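Local atomic coordinates of methylaspartate ammonia-lyase (Citrobacter amalonaticus, PDB entry 1KKO), a protein that catalyses the reversible, magnesium-dependent anti elimination of ammonia from L-threo-3-methylaspartate to give mesaconate, as a homodimer of the enolase superfamily. Residues 13-18 with 359-364; 70-75 with 329-334. One frame throughout, in Å; residues are numbered along the deposited sequence.

Contact 1: residues 13-18 with 359-364; sequences SSFYFD and GTCNET. With SO4 (sulfate ion), chain C.
In the substrate-binding loop that follows barrel strand 354-357, Asn362 meets Ser13, Phe15 and Phe17 of the N-terminal domain and divides its amide between them. Its chi1 (-164°) sets CG anti to the backbone N, and the amide beyond it reaches the corner that segment 13-18 turns at Ser14 and Phe15. There Ser13 OG donates to Asn362 OD1 (2.8 Å) from well above the carbonyl plane, and Phe15 N adds a weak bond to the same oxygen. The other end, Asn362 ND2, sits over one face of the Phe17 ring, offset toward the rim and 3.1 Å from CE1, with amide and ring planes nearly perpendicular (83°). A backbone bond from Ser14 N to Glu363 O (2.9 Å) ties the two segments together beside it. Cys361 SG packs obliquely against the Phe15 ring, 3.6 Å from CD2, a sulfur-aromatic contact. The loop itself is shaped by a type I turn and by an ST turn in which Asn362 N donates to Thr360 OG1. Two residues assigned to substrate binding, Thr360 through OG1 and Cys361 through N, hold a sulfate ion; Cys361 N donates to sulfate O3 at 2.7 Å in a nearly straight bond (171°). At the corner, Lys187 of the second subunit bonds to Ser13 O and Phe15 O; strand 47-59 flanks segment 13-18, and Thr364 N-caps helix 365-378.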
loop_
_atom_site.group_PDB
_atom_site.type_symbol
_atom_site.label_atom_id
_atom_site.label_comp_id
_atom_site.label_asym_id
_atom_site.label_seq_id
_atom_site.Cartn_x
_atom_site.Cartn_y
_atom_site.Cartn_z
ATOM N N SER A 13 5.647 -1.777 9.122
ATOM C CA SER A 13 5.045 -0.577 8.561
ATOM C C SER A 13 5.492 -0.441 7.100
ATOM O O SER A 13 6.249 -1.271 6.586
ATOM C CB SER A 13 5.394 0.648 9.382
ATOM O OG SER A 13 6.785 0.845 9.441
ATOM N N SER A 14 5.036 0.600 6.419
ATOM C CA SER A 14 5.205 0.678 4.975
ATOM C C SER A 14 6.462 1.372 4.488
ATOM O O SER A 14 6.572 1.675 3.309
ATOM C CB SER A 14 3.980 1.306 4.334
ATOM O OG SER A 14 2.890 0.396 4.325
ATOM N N PHE A 15 7.432 1.607 5.363
ATOM C CA PHE A 15 8.716 2.047 4.872
ATOM C C PHE A 15 9.821 1.596 5.823
ATOM O O PHE A 15 9.844 0.430 6.226
ATOM C CB PHE A 15 8.746 3.536 4.448
ATOM C CG PHE A 15 9.778 3.807 3.378
ATOM C CD1 PHE A 15 9.697 3.144 2.157
ATOM C CD2 PHE A 15 10.842 4.649 3.603
ATOM C CE1 PHE A 15 10.654 3.307 1.208
ATOM C CE2 PHE A 15 11.806 4.834 2.618
ATOM C CZ PHE A 15 11.707 4.163 1.432
ATOM N N TYR A 16 10.730 2.507 6.141
ATOM C CA TYR A 16 11.939 2.248 6.911
ATOM C C TYR A 16 12.135 3.359 7.917
ATOM O O TYR A 16 11.664 4.482 7.728
ATOM C CB TYR A 16 13.171 2.167 5.950
ATOM C CG TYR A 16 12.949 1.009 5.038
ATOM C CD1 TYR A 16 12.123 1.133 3.941
ATOM C CD2 TYR A 16 13.430 -0.252 5.356
ATOM C CE1 TYR A 16 11.795 0.039 3.184
ATOM C CE2 TYR A 16 13.101 -1.345 4.609
ATOM C CZ TYR A 16 12.266 -1.200 3.533
ATOM O OH TYR A 16 11.886 -2.284 2.795
ATOM N N PHE A 17 12.801 3.028 9.011
ATOM C CA PHE A 17 13.341 4.026 9.921
ATOM C C PHE A 17 14.727 4.368 9.401
ATOM O O PHE A 17 15.567 3.474 9.262
ATOM C CB PHE A 17 13.477 3.474 11.335
ATOM C CG PHE A 17 12.169 3.202 12.020
ATOM C CD1 PHE A 17 11.280 4.229 12.253
ATOM C CD2 PHE A 17 11.844 1.929 12.446
ATOM C CE1 PHE A 17 10.085 3.980 12.889
ATOM C CE2 PHE A 17 10.652 1.702 13.095
ATOM C CZ PHE A 17 9.777 2.724 13.298
ATOM N N ASP A 18 14.951 5.648 9.120
ATOM C CA ASP A 18 16.231 6.120 8.613
ATOM C C ASP A 18 16.844 7.091 9.601
ATOM O O ASP A 18 16.160 7.960 10.149
ATOM C CB ASP A 18 16.038 6.864 7.305
ATOM C CG ASP A 18 15.835 5.960 6.118
ATOM O OD1 ASP A 18 16.060 4.735 6.227
ATOM O OD2 ASP A 18 15.440 6.435 5.033
ATOM N N GLY A 359 1.714 13.190 7.750
ATOM C CA GLY A 359 1.992 11.846 8.206
ATOM C C GLY A 359 3.311 11.384 7.634
ATOM O O GLY A 359 4.208 12.194 7.371
ATOM N N THR A 360 3.441 10.079 7.437
ATOM C CA THR A 360 4.701 9.513 7.005
ATOM C C THR A 360 4.498 8.351 6.068
ATOM O O THR A 360 3.494 7.638 6.133
ATOM C CB THR A 360 5.487 9.062 8.251
ATOM O OG1 THR A 360 6.734 8.446 7.876
ATOM C CG2 THR A 360 4.720 8.024 9.077
ATOM N N CYS A 361 5.466 8.151 5.186
ATOM C CA CYS A 361 5.505 6.933 4.387
ATOM C C CYS A 361 5.663 5.700 5.271
ATOM O O CYS A 361 5.326 4.601 4.857
ATOM C CB CYS A 361 6.651 6.962 3.374
ATOM S SG CYS A 361 8.304 7.137 4.060
ATOM N N ASN A 362 6.134 5.888 6.500
ATOM C CA ASN A 362 6.450 4.773 7.377
ATOM C C ASN A 362 5.335 4.360 8.317
ATOM O O ASN A 362 5.601 3.708 9.308
ATOM C CB ASN A 362 7.708 5.062 8.197
ATOM C CG ASN A 362 8.284 3.815 8.818
ATOM O OD1 ASN A 362 8.323 2.753 8.183
ATOM N ND2 ASN A 362 8.747 3.937 10.057
ATOM N N GLU A 363 4.093 4.704 8.005
ATOM C CA GLU A 363 2.983 4.258 8.826
ATOM C C GLU A 363 2.257 3.116 8.109
ATOM O O GLU A 363 2.905 2.365 7.382
ATOM C CB GLU A 363 2.117 5.415 9.337
ATOM C CG GLU A 363 1.466 6.317 8.317
ATOM C CD GLU A 363 0.759 7.466 9.025
ATOM O OE1 GLU A 363 1.186 8.637 8.890
ATOM O OE2 GLU A 363 -0.228 7.186 9.725
ATOM N N THR A 364 0.959 2.928 8.347
ATOM C CA THR A 364 0.286 1.718 7.872
ATOM C C THR A 364 -1.014 2.001 7.156
ATOM O O THR A 364 -1.500 3.115 7.108
ATOM C CB THR A 364 -0.031 0.747 9.019
ATOM O OG1 THR A 364 -1.128 1.266 9.797
ATOM C CG2 THR A 364 1.136 0.575 9.964
HETATM S S SO4 C . 8.009 11.061 5.698
HETATM O O1 SO4 C . 8.010 10.485 7.066
HETATM O O2 SO4 C . 9.469 11.022 5.310
HETATM O O3 SO4 C . 7.213 10.235 4.797
HETATM O O4 SO4 C . 7.547 12.469 5.636
#

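Contact 2: residues 70-75 with 329-334; sequences AAVQYS and QIKTPD. With SO4 (sulfate ion), chain C.
Val72 reaches across to Lys331 and Pro333 with a single methyl, CG1, and these three residues bury most of the surface between the segments. CG1 lies anti to the carbonyl carbon (chi1 -54°), where it touches Lys331 CE at 3.7 Å and Pro333 CG at 4.1 Å. The carboxylate of Asp334 borders the same methyl, with OD2 3.8 Å from Val72 CG1; its charge is met by a salt bridge to Arg80. Pro333 also sets its CB against Ala70 O. No direct hydrogen bond joins the two segments, but a water accepts from Val72 N and donates to Asp334 OD1 (2.7 Å), linking them through one water molecule.

Lys331 thus has an apolar flank and a polar end. Its chain is extended as far as CE and bends at chi4 (80°), placing NZ for hydrogen bonds to Gln329 OE1 (3.2 Å), to Gly359 O and to a sulfate oxygen, O4 (2.7 Å). Gln329, a substrate-binding residue, turns its NE2 to the magnesium ligand Glu273. The site, at the C-terminal ends of the barrel strands under the N-terminal domain, follows the enolase-superfamily layout, with Lys331 as proton acceptor in this enzyme.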
loop_
_atom_site.group_PDB
_atom_site.type_symbol
_atom_site.label_atom_id
_atom_site.label_comp_id
_atom_site.label_asym_id
_atom_site.label_seq_id
_atom_site.Cartn_x
_atom_site.Cartn_y
_atom_site.Cartn_z
ATOM N N ALA A 70 2.623 3.403 15.100
ATOM C CA ALA A 70 3.592 3.625 14.033
ATOM C C ALA A 70 4.278 4.951 14.280
ATOM O O ALA A 70 3.713 5.833 14.936
ATOM C CB ALA A 70 2.910 3.633 12.676
ATOM N N ALA A 71 5.477 5.087 13.733
ATOM C CA ALA A 71 6.301 6.265 13.915
ATOM C C ALA A 71 6.895 6.693 12.582
ATOM O O ALA A 71 6.994 5.895 11.640
ATOM C CB ALA A 71 7.383 5.983 14.903
ATOM N N VAL A 72 7.333 7.945 12.512
ATOM C CA VAL A 72 7.819 8.476 11.251
ATOM C C VAL A 72 9.154 7.890 10.811
ATOM O O VAL A 72 9.915 7.343 11.605
ATOM C CB VAL A 72 7.911 10.023 11.271
ATOM C CG1 VAL A 72 6.574 10.642 11.678
ATOM C CG2 VAL A 72 9.006 10.490 12.167
ATOM N N GLN A 73 9.416 8.021 9.523
ATOM C CA GLN A 73 10.652 7.547 8.923
ATOM C C GLN A 73 11.865 8.100 9.660
ATOM O O GLN A 73 12.752 7.358 10.064
ATOM C CB GLN A 73 10.690 7.974 7.453
ATOM C CG GLN A 73 12.020 7.667 6.731
ATOM C CD GLN A 73 12.010 8.025 5.244
ATOM O OE1 GLN A 73 12.919 7.630 4.499
ATOM N NE2 GLN A 73 11.010 8.757 4.807
ATOM N N TYR A 74 11.906 9.416 9.822
ATOM C CA TYR A 74 13.042 10.061 10.471
ATOM C C TYR A 74 12.783 10.179 11.976
ATOM O O TYR A 74 12.756 11.274 12.548
ATOM C CB TYR A 74 13.332 11.410 9.797
ATOM C CG TYR A 74 13.624 11.281 8.305
ATOM C CD1 TYR A 74 14.631 10.445 7.847
ATOM C CD2 TYR A 74 12.867 11.955 7.363
ATOM C CE1 TYR A 74 14.899 10.323 6.484
ATOM C CE2 TYR A 74 13.118 11.823 6.014
ATOM C CZ TYR A 74 14.132 11.011 5.575
ATOM O OH TYR A 74 14.363 10.882 4.213
ATOM N N SER A 75 12.626 9.031 12.623
ATOM C CA SER A 75 12.370 8.971 14.052
ATOM C C SER A 75 13.609 9.404 14.828
ATOM O O SER A 75 14.746 9.207 14.391
ATOM C CB SER A 75 11.954 7.560 14.474
ATOM O OG SER A 75 10.582 7.306 14.205
ATOM N N GLN A 329 2.504 21.472 8.482
ATOM C CA GLN A 329 2.319 20.017 8.418
ATOM C C GLN A 329 2.077 19.459 9.823
ATOM O O GLN A 329 2.980 19.455 10.667
ATOM C CB GLN A 329 3.482 19.239 7.777
ATOM C CG GLN A 329 3.044 17.751 7.738
ATOM C CD GLN A 329 3.991 16.720 7.161
ATOM O OE1 GLN A 329 3.779 15.518 7.389
ATOM N NE2 GLN A 329 5.024 17.153 6.447
ATOM N N ILE A 330 0.843 19.013 10.047
ATOM C CA ILE A 330 0.427 18.302 11.244
ATOM C C ILE A 330 0.827 16.852 10.934
ATOM O O ILE A 330 0.130 16.133 10.217
ATOM C CB ILE A 330 -1.088 18.506 11.419
ATOM C CG1 ILE A 330 -1.403 20.006 11.589
ATOM C CG2 ILE A 330 -1.647 17.703 12.585
ATOM C CD1 ILE A 330 -2.881 20.327 11.539
ATOM N N LYS A 331 2.007 16.466 11.399
ATOM C CA LYS A 331 2.593 15.174 11.020
ATOM C C LYS A 331 2.033 14.148 11.988
ATOM O O LYS A 331 2.553 13.924 13.081
ATOM C CB LYS A 331 4.106 15.233 11.038
ATOM C CG LYS A 331 4.727 14.014 10.392
ATOM C CD LYS A 331 6.220 14.165 10.176
ATOM C CE LYS A 331 6.743 13.252 9.075
ATOM N NZ LYS A 331 6.476 13.807 7.736
ATOM N N THR A 332 0.952 13.515 11.558
ATOM C CA THR A 332 0.057 12.847 12.487
ATOM C C THR A 332 0.667 11.947 13.563
ATOM O O THR A 332 0.285 12.084 14.701
ATOM C CB THR A 332 -1.103 12.140 11.753
ATOM O OG1 THR A 332 -0.606 11.107 10.891
ATOM C CG2 THR A 332 -1.902 13.113 10.871
ATOM N N PRO A 333 1.608 11.041 13.283
ATOM C CA PRO A 333 2.077 10.171 14.374
ATOM C C PRO A 333 2.747 10.958 15.495
ATOM O O PRO A 333 2.735 10.542 16.643
ATOM C CB PRO A 333 3.075 9.230 13.679
ATOM C CG PRO A 333 2.743 9.305 12.239
ATOM C CD PRO A 333 2.297 10.723 12.017
ATOM N N ASP A 334 3.335 12.093 15.155
ATOM C CA ASP A 334 4.047 12.891 16.141
ATOM C C ASP A 334 3.150 13.609 17.145
ATOM O O ASP A 334 3.644 14.115 18.145
ATOM C CB ASP A 334 4.920 13.917 15.442
ATOM C CG ASP A 334 6.098 13.310 14.724
ATOM O OD1 ASP A 334 6.661 12.288 15.207
ATOM O OD2 ASP A 334 6.526 13.833 13.676
HETATM S S SO4 C . 8.009 11.061 5.698
HETATM O O1 SO4 C . 8.010 10.485 7.066
HETATM O O2 SO4 C . 9.469 11.022 5.310
HETATM O O3 SO4 C . 7.213 10.235 4.797
HETATM O O4 SO4 C . 7.547 12.469 5.636
HETATM O O HOH W 1 5.155 8.299 16.706
HETATM O O HOH W 2 6.860 9.555 15.017
#

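Contacts 1 and 2 illustrate how two separate segments of an N-terminal domain can close one barrel active site. Both are buried, both pair the N-terminal domain with the C-terminal ends of barrel strands, and their centres lie about 8 Å apart. Contact 2 is nested in the chain loop closed by contact 1, and a backbone bond from Asp18 N to Gln73 O (2.9 Å) joins the two N-terminal segments. Their chemistry differs: 13-18 with 359-364 combines direct polar bonds with aromatic packing near the second subunit, whereas 70-75 with 329-334 relies on aliphatic packing and water, with no other protein chain touching it. The shared sulfate, probably from the crystallisation liquor, links both.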